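Local coordinates for protein metallo-beta-lactamase (PDB 6K4X) that hydrolyses the amide bond of beta-lactam antibiotics with the help of two bound zinc ions, as a subclass B3 metallo-beta-lactamase, at residues Ile68-Ser73 and Asp100-Gly105; Ile38-Thr43 and Ile155-Gln160; Pro216-Met221 and Arg243-Ala248; Ala194-Ser199 and Lys251-Arg256. All blocks are in the same frame, centred on the assembly; numbering follows the deposited sequence. Where two conformers were deposited one is given.

Contact 1: Ile68-Ser73 and Asp100-Gly105; sequences ILSTHS and DTLRTG. With ZN (zinc ion), chain B; D0U (4-azanyl-2-sulfanyl-benzoic acid), chain E.
Ser70 meets the helix first, turning its small side chain to Leu102, whose CD1 packs 3.7 Å from Ser70 OG. The hydroxyl lies anti to the backbone N (chi1 174°), a setting that lays OG alongside both methyls of the leucine; a serine is slim enough to let the leucine in this close. His72 then faces the other way, to the metal. Its NE2 binds the zinc ion at 2.0 Å, His74 and His150 bind the same ion, and the inhibitor completes the site with its sulfur, probably as the thiolate, S1 standing 2.3 Å from the zinc. His72 and His74 belong to the HxHxDH motif of the metallo-beta-lactamase fold, here His72, His74, Asp76 and His77, which follows strand 65-69. The other ring nitrogen, ND1, is hydrogen-bonded to OD1 of Asp174, a second-shell carboxylate that fixes the rotation of the ring. Ser73 turns back to the helix. Its CB presses on Thr101 CG2 at 3.5 Å, tighter than ordinary carbon contact, and rests 3.7 Å from Leu102 CD2, the second branch of the leucine that Ser70 touches.

Contact 2: Ile38-Thr43 and Ile155-Gln160; sequences ILVDGT and ITWTWQ
Val40 points its two methyls at two different tryptophans, and this fork is the whole of the contact. CG1, anti to the backbone N (chi1 -175°), reaches CD1 of Trp157 at 4.1 Å, on the five-membered part of the indole, the side chains meeting at a slant. CG2 is directed at the six-membered ring of the second indole: it comes to CZ3 of Trp159 at 4.1 Å, with CH2 hardly farther, and here the side chains approach from opposite directions. A beta-branched valine suits the place, since its short fork serves both large rings from a strand. The tryptophans are two apart in strand 155-163, so both point to the same side of their sheet, but their first torsions differ: with CG of Trp159 between N and the carbonyl carbon (chi1 62°), Val40 meets its six-membered ring but the five-membered ring of Trp157. Ile155 CG2 covers one face of Trp157, over the ring centre, 3.3 Å above the plane. The buried indole nitrogens find oxygen partners: Trp159 NE1 bonds to Thr18 OG1, and Trp157 NE1 weakly to Ser70 O. This is the core between the two sheets of the αβ/βα sandwich of metallo-beta-lactamases. Leu69 of the adjacent strand 65-69 packs on both Val40 and Trp157, Ala144 of strand 140-146 flanks Trp157, and Phe172 and Val170 of strand 166-173 touch Val40 and Trp159 respectively.

Contact 3: Pro216-Met221 and Arg243-Ala248; sequences PEVNDM and RAIAAA. With SO4 (sulfate ion), chain H.
Ile245 of helix 241-260 reaches Val218 in the turn after strand 210-213, and its longer branch does the work. CB leads to CG1, which is set anti to the carbonyl carbon (chi1 -65°) and meets Val218 CG1 at 3.9 Å, the two side chains crossing at about a right angle. The chain then runs on extended (chi2 172°), and its tip, CD1, arrives at Asn219 CB, 4.4 Å away. Branched aliphatic residues suit the Val218-Ile245 pair, where only carbon atoms meet; Asn219 offers just its CB. The turn is a short 3-10 segment following His215, a ligand of the second zinc ion, and the C-terminal helix packs beside the loop that carries this zinc ligand. Pro216 O holds the turn together by accepting from Asn219 N and Met221 N. Asn219 directs its amide elsewhere, ND2 bonding to Ala211 O. At the surface, Arg243 NE donates to O2 of a sulfate, probably from the crystallisation liquor, at 2.9 Å.

Contact 4: Ala194-Ser199 and Lys251-Arg256; sequences ASLRGS and KRLETR. With SO4 (sulfate ion), chain G.
Leu196 and Leu253 meet through their methyls, CD1 of one 4.0 Å from CD1 of the other, in the buried part of the contact. The second methyl of Leu253, CD2, lies against the stem of Arg197, 4.1 Å from its CG, continuing the apolar surface outward. With its chain extended from CG to NE, Arg197 carries its guanidinium past the leucine to Glu254, where NH1 donates to OE2 at 3.0 Å (N-H...O angle 153°). This salt bridge uses the syn lone pair of OE2, and the two planes are nearly parallel, 9° apart, though OE2 stands somewhat out of the guanidinium plane. Helices 190-205 and 241-260 are outer helices of the αβ/βα fold, and the segments run roughly antiparallel, at 150°, with axes 11.1 Å apart; leucines inside and a charged pair at the exposed rim suit such a pairing. One water accepts from Arg197 NE and donates to Glu254 OE2 at 2.6 Å; another joins NH1, weakly, to OE1. A bend at chi2 brings the glutamate's carboxylate round to the arginine. Farther out, Ser199 OG lies within bonding range of both Ser195 O and Pro148 O, the latter in the loop before the zinc ligand His150. Arg256 holds Ser180 OG through NH2 and Glu260 through NE, while Arg252 NH1 donates to O2 of a sulfate, probably from the crystallisation liquor, at 2.9 Å.

From the N terminus, strand 37-40 opens the longest of these loops, which contact 2 closes when strand 155-163 arrives, joining the two sheets. Contact 1 is nested within it, tying the chain that leaves strand 65-69 to helix 99-104. The two touch, because strands 37-40 and 65-69 are neighbours: Leu69 N lies 2.7 Å from Leu39 O. Later in the chain, helix 190-205 opens the loop of contact 4, closed by the far part of helix 241-260. Contact 3 is nested inside that loop, bringing residues 216-221 against an earlier part of the same helix. The C-terminal helix thus serves contacts 3 and 4, whose centres are about 15 Å apart.

Contact 1: Ile68-Ser73 and Asp100-Gly105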
loop_
_atom_site.group_PDB
_atom_site.type_symbol
_atom_site.label_atom_id
_atom_site.label_comp_id
_atom_site.label_asym_id
_atom_site.label_seq_id
_atom_site.Cartn_x
_atom_site.Cartn_y
_atom_site.Cartn_z
ATOM N N ILE A 68 -3.853 -1.918 -11.270
ATOM C CA ILE A 68 -4.084 -1.789 -9.844
ATOM C C ILE A 68 -2.924 -2.518 -9.169
ATOM O O ILE A 68 -2.741 -3.722 -9.379
ATOM C CB ILE A 68 -5.434 -2.391 -9.427
ATOM C CG1 ILE A 68 -6.599 -1.720 -10.146
ATOM C CG2 ILE A 68 -5.599 -2.319 -7.921
ATOM C CD1 ILE A 68 -7.916 -2.466 -10.071
ATOM N N LEU A 69 -2.181 -1.805 -8.342
ATOM C CA LEU A 69 -1.032 -2.338 -7.644
ATOM C C LEU A 69 -1.438 -2.692 -6.226
ATOM O O LEU A 69 -2.033 -1.860 -5.553
ATOM C CB LEU A 69 0.087 -1.296 -7.629
ATOM C CG LEU A 69 0.434 -0.685 -8.981
ATOM C CD1 LEU A 69 1.616 0.248 -8.839
ATOM C CD2 LEU A 69 0.684 -1.738 -10.032
ATOM N N SER A 70 -1.058 -3.875 -5.753
ATOM C CA SER A 70 -1.401 -4.332 -4.413
ATOM C C SER A 70 -0.178 -4.238 -3.511
ATOM O O SER A 70 0.890 -4.783 -3.847
ATOM C CB SER A 70 -1.908 -5.747 -4.473
ATOM O OG SER A 70 -2.137 -6.280 -3.166
ATOM N N THR A 71 -0.333 -3.620 -2.339
ATOM C CA THR A 71 0.692 -3.713 -1.283
ATOM C C THR A 71 0.689 -5.128 -0.688
ATOM O O THR A 71 1.646 -5.888 -0.841
ATOM C CB THR A 71 0.502 -2.656 -0.185
ATOM O OG1 THR A 71 -0.833 -2.751 0.322
ATOM C CG2 THR A 71 0.804 -1.252 -0.668
ATOM N N HIS A 72 -0.398 -5.494 -0.001
ATOM C CA HIS A 72 -0.518 -6.844 0.485
ATOM C C HIS A 72 -1.979 -7.269 0.563
ATOM O O HIS A 72 -2.910 -6.466 0.543
ATOM C CB HIS A 72 0.218 -7.066 1.820
ATOM C CG HIS A 72 -0.455 -6.485 3.016
ATOM N ND1 HIS A 72 -0.186 -5.230 3.476
ATOM C CD2 HIS A 72 -1.375 -7.004 3.869
ATOM C CE1 HIS A 72 -0.888 -5.005 4.575
ATOM N NE2 HIS A 72 -1.668 -6.082 4.849
ATOM N N SER A 73 -2.143 -8.591 0.679
ATOM C CA SER A 73 -3.398 -9.291 0.437
ATOM C C SER A 73 -4.153 -9.580 1.734
ATOM O O SER A 73 -4.439 -10.742 2.043
ATOM C CB SER A 73 -3.083 -10.548 -0.319
ATOM O OG SER A 73 -2.024 -11.276 0.297
ATOM N N ASP A 100 -1.903 -15.772 -5.372
ATOM C CA ASP A 100 -2.956 -16.725 -5.154
ATOM C C ASP A 100 -3.975 -16.188 -4.134
ATOM O O ASP A 100 -5.174 -16.408 -4.264
ATOM C CB ASP A 100 -2.355 -18.057 -4.725
ATOM C CG ASP A 100 -3.359 -19.176 -4.830
ATOM O OD1 ASP A 100 -3.865 -19.387 -5.939
ATOM O OD2 ASP A 100 -3.627 -19.794 -3.800
ATOM N N THR A 101 -3.483 -15.459 -3.131
ATOM C CA THR A 101 -4.349 -14.892 -2.139
ATOM C C THR A 101 -5.279 -13.862 -2.780
ATOM O O THR A 101 -6.480 -13.800 -2.483
ATOM C CB THR A 101 -3.579 -14.208 -1.016
ATOM O OG1 THR A 101 -2.658 -15.144 -0.456
ATOM C CG2 THR A 101 -4.518 -13.694 0.046
ATOM N N LEU A 102 -4.749 -13.022 -3.669
ATOM C CA LEU A 102 -5.606 -12.030 -4.315
ATOM C C LEU A 102 -6.635 -12.700 -5.233
ATOM O O LEU A 102 -7.748 -12.192 -5.396
ATOM C CB LEU A 102 -4.769 -11.039 -5.120
ATOM C CG LEU A 102 -3.901 -10.097 -4.284
ATOM C CD1 LEU A 102 -3.036 -9.245 -5.187
ATOM C CD2 LEU A 102 -4.725 -9.215 -3.355
ATOM N N ARG A 103 -6.263 -13.810 -5.871
ATOM C CA ARG A 103 -7.186 -14.492 -6.757
ATOM C C ARG A 103 -8.298 -15.166 -5.977
ATOM O O ARG A 103 -9.430 -15.199 -6.468
ATOM C CB ARG A 103 -6.505 -15.578 -7.579
ATOM C CG ARG A 103 -5.602 -14.997 -8.641
ATOM C CD ARG A 103 -4.814 -16.062 -9.350
ATOM N NE ARG A 103 -4.188 -15.460 -10.515
ATOM C CZ ARG A 103 -3.269 -16.066 -11.256
ATOM N NH1 ARG A 103 -2.824 -17.263 -10.903
ATOM N NH2 ARG A 103 -2.815 -15.468 -12.340
ATOM N N THR A 104 -8.011 -15.706 -4.799
ATOM C CA THR A 104 -9.013 -16.492 -4.062
ATOM C C THR A 104 -9.665 -15.686 -2.940
ATOM O O THR A 104 -10.745 -16.068 -2.470
ATOM C CB THR A 104 -8.390 -17.750 -3.470
ATOM O OG1 THR A 104 -7.429 -17.344 -2.503
ATOM C CG2 THR A 104 -7.787 -18.650 -4.520
ATOM N N GLY A 105 -8.966 -14.665 -2.454
ATOM C CA GLY A 105 -9.382 -13.905 -1.292
ATOM C C GLY A 105 -9.198 -14.626 0.025
ATOM O O GLY A 105 -9.788 -14.221 1.012
HETATM ZN ZN ZN B . -2.258 -6.650 6.698
HETATM O O2 D0U E . -1.613 -3.547 7.743
HETATM C C7 D0U E . -1.282 -3.695 8.940
HETATM O O1 D0U E . -0.224 -3.185 9.410
HETATM C C3 D0U E . -2.110 -4.503 9.875
HETATM C C2 D0U E . -1.779 -4.390 11.253
HETATM C C4 D0U E . -3.175 -5.328 9.470
HETATM S S1 D0U E . -3.833 -5.541 7.910
HETATM C C5 D0U E . -3.845 -6.049 10.483
HETATM C C6 D0U E . -3.510 -5.955 11.836
HETATM N N1 D0U E . -4.221 -6.652 12.804
HETATM C C1 D0U E . -2.501 -5.111 12.204
#

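Contact 2: Ile38-Thr43 and Ile155-Gln160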
loop_
_atom_site.group_PDB
_atom_site.type_symbol
_atom_site.label_atom_id
_atom_site.label_comp_id
_atom_site.label_asym_id
_atom_site.label_seq_id
_atom_site.Cartn_x
_atom_site.Cartn_y
_atom_site.Cartn_z
ATOM N N ILE A 38 -2.671 4.638 -12.840
ATOM C CA ILE A 38 -2.353 3.505 -11.984
ATOM C C ILE A 38 -3.006 3.757 -10.631
ATOM O O ILE A 38 -2.839 4.836 -10.063
ATOM C CB ILE A 38 -0.834 3.330 -11.865
ATOM C CG1 ILE A 38 -0.236 3.015 -13.240
ATOM C CG2 ILE A 38 -0.490 2.269 -10.828
ATOM C CD1 ILE A 38 1.274 2.956 -13.273
ATOM N N LEU A 39 -3.716 2.753 -10.108
ATOM C CA LEU A 39 -4.288 2.797 -8.775
ATOM C C LEU A 39 -3.473 1.897 -7.864
ATOM O O LEU A 39 -3.181 0.753 -8.245
ATOM C CB LEU A 39 -5.737 2.312 -8.836
ATOM C CG LEU A 39 -6.459 2.187 -7.493
ATOM C CD1 LEU A 39 -6.640 3.550 -6.840
ATOM C CD2 LEU A 39 -7.801 1.511 -7.681
ATOM N N VAL A 40 -3.131 2.399 -6.676
ATOM C CA VAL A 40 -2.466 1.595 -5.674
ATOM C C VAL A 40 -3.461 1.310 -4.556
ATOM O O VAL A 40 -3.941 2.248 -3.897
ATOM C CB VAL A 40 -1.216 2.289 -5.107
ATOM C CG1 VAL A 40 -0.492 1.359 -4.153
ATOM C CG2 VAL A 40 -0.313 2.773 -6.227
ATOM N N ASP A 41 -3.794 0.023 -4.426
ATOM C CA ASP A 41 -4.677 -0.586 -3.433
ATOM C C ASP A 41 -6.152 -0.285 -3.723
ATOM O O ASP A 41 -6.500 0.602 -4.500
ATOM C CB ASP A 41 -4.274 -0.294 -1.990
ATOM C CG ASP A 41 -3.167 -1.206 -1.510
ATOM O OD1 ASP A 41 -2.909 -2.265 -2.163
ATOM O OD2 ASP A 41 -2.562 -0.861 -0.473
ATOM N N GLY A 42 -7.025 -1.080 -3.090
ATOM C CA GLY A 42 -8.459 -0.988 -3.289
ATOM C C GLY A 42 -9.252 -0.664 -2.035
ATOM O O GLY A 42 -10.466 -0.441 -2.133
ATOM N N THR A 43 -8.605 -0.638 -0.865
ATOM C CA THR A 43 -9.295 -0.553 0.431
ATOM C C THR A 43 -10.168 -1.799 0.611
ATOM O O THR A 43 -9.785 -2.883 0.180
ATOM C CB THR A 43 -10.000 0.799 0.671
ATOM O OG1 THR A 43 -11.315 0.881 0.095
ATOM C CG2 THR A 43 -9.141 1.957 0.208
ATOM N N ILE A 155 4.583 -5.760 -1.282
ATOM C CA ILE A 155 5.323 -4.880 -2.146
ATOM C C ILE A 155 5.100 -3.448 -1.685
ATOM O O ILE A 155 3.964 -3.016 -1.444
ATOM C CB ILE A 155 4.903 -5.022 -3.621
ATOM C CG1 ILE A 155 5.147 -6.431 -4.168
ATOM C CG2 ILE A 155 5.587 -3.965 -4.479
ATOM C CD1 ILE A 155 6.590 -6.811 -4.379
ATOM N N THR A 156 6.203 -2.698 -1.615
ATOM C CA THR A 156 6.232 -1.251 -1.464
ATOM C C THR A 156 6.542 -0.636 -2.829
ATOM O O THR A 156 7.434 -1.117 -3.529
ATOM C CB THR A 156 7.276 -0.875 -0.410
ATOM O OG1 THR A 156 6.817 -1.295 0.871
ATOM C CG2 THR A 156 7.626 0.586 -0.354
ATOM N N TRP A 157 5.767 0.362 -3.239
ATOM C CA TRP A 157 5.780 0.871 -4.606
ATOM C C TRP A 157 6.346 2.284 -4.608
ATOM O O TRP A 157 5.975 3.088 -3.729
ATOM C CB TRP A 157 4.361 0.868 -5.173
ATOM C CG TRP A 157 3.692 -0.467 -5.194
ATOM C CD1 TRP A 157 2.889 -0.960 -4.213
ATOM C CD2 TRP A 157 3.770 -1.500 -6.195
ATOM N NE1 TRP A 157 2.395 -2.185 -4.547
ATOM C CE2 TRP A 157 2.925 -2.544 -5.751
ATOM C CE3 TRP A 157 4.419 -1.639 -7.425
ATOM C CZ2 TRP A 157 2.702 -3.695 -6.487
ATOM C CZ3 TRP A 157 4.179 -2.777 -8.160
ATOM C CH2 TRP A 157 3.346 -3.781 -7.684
ATOM N N THR A 158 7.192 2.628 -5.586
ATOM C CA THR A 158 7.805 3.955 -5.609
ATOM C C THR A 158 7.743 4.574 -7.007
ATOM O O THR A 158 7.720 3.895 -8.026
ATOM C CB THR A 158 9.259 3.920 -5.132
ATOM O OG1 THR A 158 10.051 3.123 -6.017
ATOM C CG2 THR A 158 9.368 3.354 -3.735
ATOM N N TRP A 159 7.685 5.902 -7.030
ATOM C CA TRP A 159 7.652 6.637 -8.267
ATOM C C TRP A 159 8.087 8.071 -8.016
ATOM O O TRP A 159 8.379 8.455 -6.884
ATOM C CB TRP A 159 6.264 6.576 -8.893
ATOM C CG TRP A 159 5.183 7.190 -8.055
ATOM C CD1 TRP A 159 4.779 8.491 -8.043
ATOM C CD2 TRP A 159 4.336 6.503 -7.121
ATOM N NE1 TRP A 159 3.749 8.663 -7.158
ATOM C CE2 TRP A 159 3.447 7.453 -6.584
ATOM C CE3 TRP A 159 4.223 5.171 -6.720
ATOM C CZ2 TRP A 159 2.478 7.099 -5.652
ATOM C CZ3 TRP A 159 3.270 4.818 -5.798
ATOM C CH2 TRP A 159 2.401 5.774 -5.285
ATOM N N GLN A 160 8.134 8.859 -9.087
ATOM C CA GLN A 160 8.432 10.265 -8.986
ATOM C C GLN A 160 7.259 11.063 -9.518
ATOM O O GLN A 160 6.735 10.722 -10.573
ATOM C CB GLN A 160 9.685 10.615 -9.780
ATOM C CG GLN A 160 10.909 9.885 -9.258
ATOM C CD GLN A 160 12.207 10.570 -9.598
ATOM O OE1 GLN A 160 12.240 11.619 -10.248
ATOM N NE2 GLN A 160 13.293 9.977 -9.130
#

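Contact 3: Pro216-Met221 and Arg243-Ala248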
loop_
_atom_site.group_PDB
_atom_site.type_symbol
_atom_site.label_atom_id
_atom_site.label_comp_id
_atom_site.label_asym_id
_atom_site.label_seq_id
_atom_site.Cartn_x
_atom_site.Cartn_y
_atom_site.Cartn_z
ATOM N N PRO A 216 -2.856 5.095 6.689
ATOM C CA PRO A 216 -2.312 6.433 6.461
ATOM C C PRO A 216 -1.757 7.125 7.710
ATOM O O PRO A 216 -0.818 7.926 7.634
ATOM C CB PRO A 216 -3.486 7.202 5.832
ATOM C CG PRO A 216 -4.713 6.406 6.209
ATOM C CD PRO A 216 -4.252 4.963 6.244
ATOM N N GLU A 217 -2.313 6.785 8.858
ATOM C CA GLU A 217 -1.874 7.392 10.115
ATOM C C GLU A 217 -0.455 6.946 10.490
ATOM O O GLU A 217 0.180 7.588 11.339
ATOM C CB GLU A 217 -2.866 7.106 11.243
ATOM C CG GLU A 217 -2.847 5.695 11.774
ATOM C CD GLU A 217 -3.440 4.602 10.926
ATOM O OE1 GLU A 217 -4.124 4.912 9.907
ATOM O OE2 GLU A 217 -3.172 3.427 11.319
ATOM N N VAL A 218 0.065 5.878 9.885
ATOM C CA VAL A 218 1.404 5.452 10.160
ATOM C C VAL A 218 2.400 6.582 9.884
ATOM O O VAL A 218 3.399 6.711 10.599
ATOM C CB VAL A 218 1.734 4.168 9.388
ATOM C CG1 VAL A 218 3.229 3.891 9.304
ATOM C CG2 VAL A 218 1.022 2.994 10.029
ATOM N N ASN A 219 2.172 7.377 8.836
ATOM C CA ASN A 219 2.979 8.571 8.591
ATOM C C ASN A 219 2.132 9.837 8.784
ATOM O O ASN A 219 2.328 10.832 8.067
ATOM C CB ASN A 219 3.655 8.521 7.220
ATOM C CG ASN A 219 4.630 9.661 7.015
ATOM O OD1 ASN A 219 5.278 10.129 7.962
ATOM N ND2 ASN A 219 4.765 10.137 5.785
ATOM N N ASP A 220 1.214 9.797 9.743
ATOM C CA ASP A 220 0.524 11.001 10.207
ATOM C C ASP A 220 -0.169 11.743 9.058
ATOM O O ASP A 220 -0.196 12.972 9.048
ATOM C CB ASP A 220 1.475 11.903 10.989
ATOM C CG ASP A 220 2.138 11.197 12.159
ATOM O OD1 ASP A 220 1.519 10.327 12.759
ATOM O OD2 ASP A 220 3.294 11.576 12.468
ATOM N N MET A 221 -0.834 11.021 8.163
ATOM C CA MET A 221 -1.454 11.667 6.991
ATOM C C MET A 221 -2.406 12.793 7.391
ATOM O O MET A 221 -2.439 13.816 6.714
ATOM C CB MET A 221 -2.224 10.626 6.192
ATOM C CG MET A 221 -2.999 11.179 5.015
ATOM S SD MET A 221 -1.948 11.860 3.704
ATOM C CE MET A 221 -1.363 10.328 2.980
ATOM N N ARG A 243 12.417 5.981 6.865
ATOM C CA ARG A 243 13.259 5.555 7.971
ATOM C C ARG A 243 12.428 5.365 9.228
ATOM O O ARG A 243 12.631 4.405 9.975
ATOM C CB ARG A 243 14.417 6.522 8.249
ATOM C CG ARG A 243 15.439 6.582 7.120
ATOM C CD ARG A 243 16.663 7.430 7.452
ATOM N NE ARG A 243 16.407 8.857 7.548
ATOM C CZ ARG A 243 16.497 9.730 6.543
ATOM N NH1 ARG A 243 16.793 9.328 5.319
ATOM N NH2 ARG A 243 16.274 11.012 6.783
ATOM N N ALA A 244 11.474 6.259 9.443
ATOM C CA ALA A 244 10.631 6.189 10.632
ATOM C C ALA A 244 9.667 4.999 10.576
ATOM O O ALA A 244 9.442 4.333 11.594
ATOM C CB ALA A 244 9.863 7.476 10.842
ATOM N N ILE A 245 9.051 4.744 9.429
ATOM C CA ILE A 245 8.167 3.589 9.279
ATOM C C ILE A 245 8.956 2.303 9.549
ATOM O O ILE A 245 8.496 1.434 10.281
ATOM C CB ILE A 245 7.535 3.567 7.877
ATOM C CG1 ILE A 245 6.620 4.779 7.700
ATOM C CG2 ILE A 245 6.799 2.253 7.622
ATOM C CD1 ILE A 245 6.106 4.946 6.297
ATOM N N ALA A 246 10.167 2.217 9.015
ATOM C CA ALA A 246 11.013 1.063 9.234
ATOM C C ALA A 246 11.356 0.916 10.719
ATOM O O ALA A 246 11.364 -0.196 11.262
ATOM C CB ALA A 246 12.260 1.154 8.389
ATOM N N ALA A 247 11.718 2.024 11.370
ATOM C CA ALA A 247 12.085 1.992 12.787
ATOM C C ALA A 247 10.909 1.506 13.622
ATOM O O ALA A 247 11.096 0.767 14.585
ATOM C CB ALA A 247 12.570 3.336 13.245
ATOM N N ALA A 248 9.705 1.956 13.296
ATOM C CA ALA A 248 8.539 1.528 14.068
ATOM C C ALA A 248 8.276 0.035 13.844
ATOM O O ALA A 248 7.849 -0.672 14.759
ATOM C CB ALA A 248 7.330 2.336 13.696
HETATM S S SO4 H . 16.121 10.392 10.978
HETATM O O1 SO4 H . 17.108 10.172 12.066
HETATM O O2 SO4 H . 15.749 9.072 10.381
HETATM O O3 SO4 H . 14.909 11.029 11.556
HETATM O O4 SO4 H . 16.675 11.292 9.936
#

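Contact 4: Ala194-Ser199 and Lys251-Arg256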
loop_
_atom_site.group_PDB
_atom_site.type_symbol
_atom_site.label_atom_id
_atom_site.label_comp_id
_atom_site.label_asym_id
_atom_site.label_seq_id
_atom_site.Cartn_x
_atom_site.Cartn_y
_atom_site.Cartn_z
ATOM N N ALA A 194 13.330 -13.073 9.419
ATOM C CA ALA A 194 14.346 -12.588 8.513
ATOM C C ALA A 194 13.725 -11.686 7.446
ATOM O O ALA A 194 14.347 -10.698 7.020
ATOM C CB ALA A 194 15.098 -13.750 7.917
ATOM N N SER A 195 12.538 -12.045 6.964
ATOM C CA SER A 195 11.884 -11.242 5.923
ATOM C C SER A 195 11.548 -9.847 6.449
ATOM O O SER A 195 11.832 -8.843 5.785
ATOM C CB SER A 195 10.647 -11.919 5.440
ATOM O OG SER A 195 10.955 -13.014 4.606
ATOM N N LEU A 196 10.983 -9.796 7.643
ATOM C CA LEU A 196 10.658 -8.515 8.253
ATOM C C LEU A 196 11.931 -7.671 8.374
ATOM O O LEU A 196 11.956 -6.482 8.043
ATOM C CB LEU A 196 10.049 -8.728 9.641
ATOM C CG LEU A 196 8.554 -9.071 9.670
ATOM C CD1 LEU A 196 8.161 -9.530 11.052
ATOM C CD2 LEU A 196 7.685 -7.911 9.208
ATOM N N ARG A 197 13.012 -8.280 8.880
ATOM C CA ARG A 197 14.242 -7.517 9.104
ATOM C C ARG A 197 14.818 -7.025 7.786
ATOM O O ARG A 197 15.297 -5.879 7.713
ATOM C CB ARG A 197 15.253 -8.342 9.893
ATOM C CG ARG A 197 14.840 -8.483 11.344
ATOM C CD ARG A 197 15.774 -9.395 12.098
ATOM N NE ARG A 197 15.458 -9.339 13.511
ATOM C CZ ARG A 197 15.877 -10.206 14.431
ATOM N NH1 ARG A 197 15.576 -9.989 15.705
ATOM N NH2 ARG A 197 16.583 -11.265 14.072
ATOM N N GLY A 198 14.790 -7.853 6.747
ATOM C CA GLY A 198 15.241 -7.395 5.443
ATOM C C GLY A 198 14.392 -6.236 4.930
ATOM O O GLY A 198 14.894 -5.323 4.275
ATOM N N SER A 199 13.090 -6.263 5.219
ATOM C CA SER A 199 12.191 -5.208 4.786
ATOM C C SER A 199 12.448 -3.892 5.526
ATOM O O SER A 199 12.405 -2.838 4.899
ATOM C CB SER A 199 10.768 -5.657 4.897
ATOM O OG SER A 199 10.553 -6.697 3.982
ATOM N N LYS A 251 10.787 -1.797 15.964
ATOM C CA LYS A 251 10.422 -1.733 17.366
ATOM C C LYS A 251 9.274 -2.698 17.680
ATOM O O LYS A 251 9.250 -3.359 18.717
ATOM C CB LYS A 251 10.054 -0.303 17.749
ATOM C CG LYS A 251 9.438 -0.159 19.141
ATOM C CD LYS A 251 9.271 1.269 19.593
ATOM C CE LYS A 251 10.557 2.065 19.659
ATOM N NZ LYS A 251 11.553 1.401 20.517
ATOM N N ARG A 252 8.289 -2.783 16.791
ATOM C CA ARG A 252 7.164 -3.666 17.032
ATOM C C ARG A 252 7.647 -5.123 17.044
ATOM O O ARG A 252 7.211 -5.909 17.894
ATOM C CB ARG A 252 6.096 -3.446 15.962
ATOM C CG ARG A 252 4.835 -4.267 16.165
ATOM C CD ARG A 252 3.736 -3.813 15.220
ATOM N NE ARG A 252 2.502 -4.536 15.479
ATOM C CZ ARG A 252 1.287 -4.115 15.203
ATOM N NH1 ARG A 252 1.104 -2.934 14.650
ATOM N NH2 ARG A 252 0.271 -4.925 15.424
ATOM N N LEU A 253 8.533 -5.484 16.123
ATOM C CA LEU A 253 9.053 -6.845 16.133
ATOM C C LEU A 253 9.913 -7.102 17.372
ATOM O O LEU A 253 9.775 -8.160 17.992
ATOM C CB LEU A 253 9.851 -7.126 14.865
ATOM C CG LEU A 253 10.519 -8.508 14.827
ATOM C CD1 LEU A 253 9.497 -9.630 14.867
ATOM C CD2 LEU A 253 11.373 -8.631 13.570
ATOM N N GLU A 254 10.770 -6.157 17.753
ATOM C CA GLU A 254 11.619 -6.402 18.903
ATOM C C GLU A 254 10.788 -6.521 20.176
ATOM O O GLU A 254 11.055 -7.369 21.028
ATOM C CB GLU A 254 12.695 -5.329 19.034
ATOM C CG GLU A 254 13.772 -5.469 17.957
ATOM C CD GLU A 254 14.439 -6.847 17.847
ATOM O OE1 GLU A 254 14.544 -7.578 18.878
ATOM O OE2 GLU A 254 14.849 -7.250 16.746
ATOM N N THR A 255 9.767 -5.685 20.306
ATOM C CA THR A 255 8.874 -5.793 21.451
ATOM C C THR A 255 8.219 -7.177 21.473
ATOM O O THR A 255 8.071 -7.815 22.524
ATOM C CB THR A 255 7.823 -4.672 21.431
ATOM O OG1 THR A 255 8.456 -3.407 21.647
ATOM C CG2 THR A 255 6.793 -4.831 22.527
ATOM N N ARG A 256 7.757 -7.633 20.314
ATOM C CA ARG A 256 7.085 -8.941 20.199
ATOM C C ARG A 256 8.034 -10.083 20.565
ATOM O O ARG A 256 7.682 -10.954 21.374
ATOM C CB ARG A 256 6.537 -9.115 18.789
ATOM C CG ARG A 256 5.924 -10.486 18.527
ATOM C CD ARG A 256 4.781 -10.831 19.485
ATOM N NE ARG A 256 4.275 -12.177 19.226
ATOM C CZ ARG A 256 3.208 -12.482 18.501
ATOM N NH1 ARG A 256 2.491 -11.536 17.915
ATOM N NH2 ARG A 256 2.885 -13.753 18.341
HETATM S S SO4 G . 2.893 0.167 15.213
HETATM O O1 SO4 G . 3.957 -0.275 16.089
HETATM O O2 SO4 G . 2.792 -0.632 13.985
HETATM O O3 SO4 G . 1.612 0.050 15.967
HETATM O O4 SO4 G . 3.080 1.580 14.867
HETATM O O HOH W 1 14.376 -6.751 14.192
HETATM O O HOH W 2 15.882 -10.404 18.786
#